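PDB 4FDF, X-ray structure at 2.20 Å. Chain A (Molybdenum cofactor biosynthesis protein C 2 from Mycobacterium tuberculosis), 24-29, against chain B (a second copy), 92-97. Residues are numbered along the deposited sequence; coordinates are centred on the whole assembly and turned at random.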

ATOM      1  N   ALA A  24      16.297  13.846  -9.613  1.00 65.70           N
ATOM      2  CA  ALA A  24      16.794  12.666  -8.890  1.00 69.46           C
ATOM      3  C   ALA A  24      17.180  11.508  -9.820  1.00 71.79           C
ATOM      4  O   ALA A  24      16.950  11.565 -11.032  1.00 69.81           O
ATOM      5  CB  ALA A  24      15.738  12.193  -7.871  1.00 65.75           C
ATOM      6  N   HIS A  25      17.777  10.472  -9.232  1.00 74.10           N
ATOM      7  CA  HIS A  25      18.084   9.202  -9.906  1.00 79.34           C
ATOM      8  C   HIS A  25      18.688   8.244  -8.913  1.00 79.15           C
ATOM      9  O   HIS A  25      19.544   8.632  -8.107  1.00 75.95           O
ATOM     10  CB  HIS A  25      19.024   9.400 -11.100  1.00 82.39           C
ATOM     11  CG  HIS A  25      20.474   9.587 -10.717  1.00 86.96           C
ATOM     12  ND1 HIS A  25      21.380   8.594 -10.810  1.00 89.25           N
ATOM     13  CD2 HIS A  25      21.155  10.696 -10.217  1.00 90.08           C
ATOM     14  CE1 HIS A  25      22.581   9.043 -10.396  1.00 91.42           C
ATOM     15  NE2 HIS A  25      22.442  10.331 -10.034  1.00 90.66           N
ATOM     16  N   MET A  26      18.248   6.989  -8.944  1.00 77.46           N
ATOM     17  CA  MET A  26      18.820   5.983  -8.050  1.00 77.96           C
ATOM     18  C   MET A  26      20.095   5.356  -8.627  1.00 76.27           C
ATOM     19  O   MET A  26      20.405   5.539  -9.808  1.00 72.27           O
ATOM     20  CB  MET A  26      17.781   4.921  -7.635  1.00 76.97           C
ATOM     21  CG  MET A  26      17.085   4.149  -8.752  1.00 75.86           C
ATOM     22  SD  MET A  26      16.118   2.748  -8.101  1.00 77.18           S
ATOM     23  CE  MET A  26      14.826   3.578  -7.168  1.00 73.34           C
ATOM     24  N   VAL A  27      20.836   4.645  -7.776  1.00 74.25           N
ATOM     25  CA  VAL A  27      22.028   3.902  -8.193  1.00 74.11           C
ATOM     26  C   VAL A  27      21.683   2.599  -8.897  1.00 74.43           C
ATOM     27  O   VAL A  27      20.515   2.202  -8.938  1.00 74.19           O
ATOM     28  N   ASP A  28      22.707   1.924  -9.426  1.00 74.98           N
ATOM     29  CA  ASP A  28      22.540   0.731 -10.273  1.00 66.09           C
ATOM     30  C   ASP A  28      22.946  -0.591  -9.606  1.00 65.92           C
ATOM     31  O   ASP A  28      23.235  -0.623  -8.407  1.00 67.70           O
ATOM     32  CB  ASP A  28      23.359   0.914 -11.550  1.00 67.09           C
ATOM     33  CG  ASP A  28      22.563   0.616 -12.794  1.00 64.31           C
ATOM     34  OD1 ASP A  28      22.441   1.537 -13.620  1.00 67.37           O
ATOM     35  OD2 ASP A  28      22.049  -0.516 -12.939  1.00 61.85           O
ATOM     36  N   ILE A  29      22.927  -1.680 -10.388  1.00 60.90           N
ATOM     37  CA  ILE A  29      23.557  -2.965 -10.033  1.00 60.97           C
ATOM     38  C   ILE A  29      23.461  -3.971 -11.186  1.00 63.05           C
ATOM     39  O   ILE A  29      24.427  -4.692 -11.484  1.00 61.49           O
ATOM     40  CB  ILE A  29      22.965  -3.559  -8.747  1.00 63.01           C
TER
ATOM     41  N   LEU B  92      14.034  -4.201  -9.073  1.00 52.11           N
ATOM     42  CA  LEU B  92      14.598  -3.291 -10.041  1.00 51.53           C
ATOM     43  C   LEU B  92      15.944  -2.817  -9.537  1.00 50.45           C
ATOM     44  O   LEU B  92      16.143  -2.651  -8.337  1.00 47.80           O
ATOM     45  CB  LEU B  92      13.663  -2.110 -10.269  1.00 48.79           C
ATOM     46  CG  LEU B  92      12.202  -2.443 -10.551  1.00 46.72           C
ATOM     47  CD1 LEU B  92      11.423  -1.148 -10.811  1.00 45.32           C
ATOM     48  CD2 LEU B  92      12.056  -3.425 -11.715  1.00 46.51           C
ATOM     49  N   THR B  93      16.872  -2.606 -10.458  1.00 50.19           N
ATOM     50  CA  THR B  93      18.221  -2.273 -10.050  1.00 50.97           C
ATOM     51  C   THR B  93      18.548  -0.803 -10.266  1.00 49.68           C
ATOM     52  O   THR B  93      19.507  -0.287  -9.691  1.00 51.37           O
ATOM     53  CB  THR B  93      19.261  -3.194 -10.705  1.00 53.52           C
ATOM     54  OG1 THR B  93      20.497  -3.037 -10.011  1.00 60.23           O
ATOM     55  CG2 THR B  93      19.466  -2.865 -12.175  1.00 52.79           C
ATOM     56  N   GLY B  94      17.731  -0.136 -11.077  1.00 44.69           N
ATOM     57  CA  GLY B  94      17.870   1.290 -11.323  1.00 43.49           C
ATOM     58  C   GLY B  94      16.676   1.780 -12.117  1.00 40.72           C
ATOM     59  O   GLY B  94      16.109   1.025 -12.913  1.00 39.16           O
ATOM     60  N   VAL B  95      16.282   3.032 -11.881  1.00 39.48           N
ATOM     61  CA  VAL B  95      15.127   3.635 -12.550  1.00 39.92           C
ATOM     62  C   VAL B  95      15.404   5.112 -12.791  1.00 42.33           C
ATOM     63  O   VAL B  95      15.669   5.873 -11.851  1.00 43.85           O
ATOM     64  CB  VAL B  95      13.797   3.500 -11.733  1.00 38.70           C
ATOM     65  CG1 VAL B  95      12.624   4.098 -12.504  1.00 37.96           C
ATOM     66  CG2 VAL B  95      13.497   2.058 -11.371  1.00 36.02           C
ATOM     67  N   ASP B  96      15.346   5.507 -14.057  1.00 43.18           N
ATOM     68  CA  ASP B  96      15.543   6.895 -14.442  1.00 44.70           C
ATOM     69  C   ASP B  96      14.277   7.436 -15.104  1.00 43.30           C
ATOM     70  O   ASP B  96      13.684   6.772 -15.960  1.00 40.82           O
ATOM     71  CB  ASP B  96      16.734   7.028 -15.402  1.00 47.70           C
ATOM     72  CG  ASP B  96      18.040   6.494 -14.811  1.00 53.40           C
ATOM     73  OD1 ASP B  96      18.382   6.844 -13.658  1.00 55.23           O
ATOM     74  OD2 ASP B  96      18.738   5.733 -15.519  1.00 55.89           O
ATOM     75  N   VAL B  97      13.872   8.637 -14.699  1.00 43.19           N
ATOM     76  CA  VAL B  97      12.785   9.365 -15.362  1.00 44.63           C
ATOM     77  C   VAL B  97      13.362  10.652 -15.947  1.00 45.19           C
ATOM     78  O   VAL B  97      13.924  11.470 -15.222  1.00 45.53           O
ATOM     79  CB  VAL B  97      11.578   9.654 -14.397  1.00 43.61           C
ATOM     80  CG1 VAL B  97      10.538  10.566 -15.063  1.00 44.33           C
ATOM     81  CG2 VAL B  97      10.923   8.356 -13.954  1.00 40.33           C
TER
HETATM   82  O   HOH W   1      15.416   9.951 -12.872  1.00 44.49           O

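What does B:Thr93 meet at the corner of chain B? Of these residues it is the most covered by the facing stretch, yet no direct hydrogen bond forms. Its carbonyl O accepts a CA-H...O contact from A:Asp28 CA at 3.3 Å, while A:Val27 O lies only 2.8 Å from B:Thr93 O, two acceptors with no proton to share. B:Thr93 OG1 is 2.8 Å from A:Ile29 N, but the angle is poor; that N-H instead bonds A:Asp28 OD2 at 2.9 Å, within its own chain.

What does B:Gly94 present to chain A? It offers backbone alone, with its CA 3.9 Å from A:Met26 CG and 4.8 Å from A:Asp28 CA.

Where is the apolar part of the contact? At B:Val95, whose CG2 lies 4.2 Å from A:Met26 SD. Both residues are buried, and A:Met26, flexible and unbranched, with chi angles p, t, p, also places its CG 3.4 Å from B:Val95 N.

What joins the far end? B:Asp96 OD1 approaches A:His25 CB at 3.7 Å, a packing contact. Beyond it, a water bridges the chains, accepting from B:Val97 N at 2.7 Å and donating to A:Ala24 O at 2.9 Å.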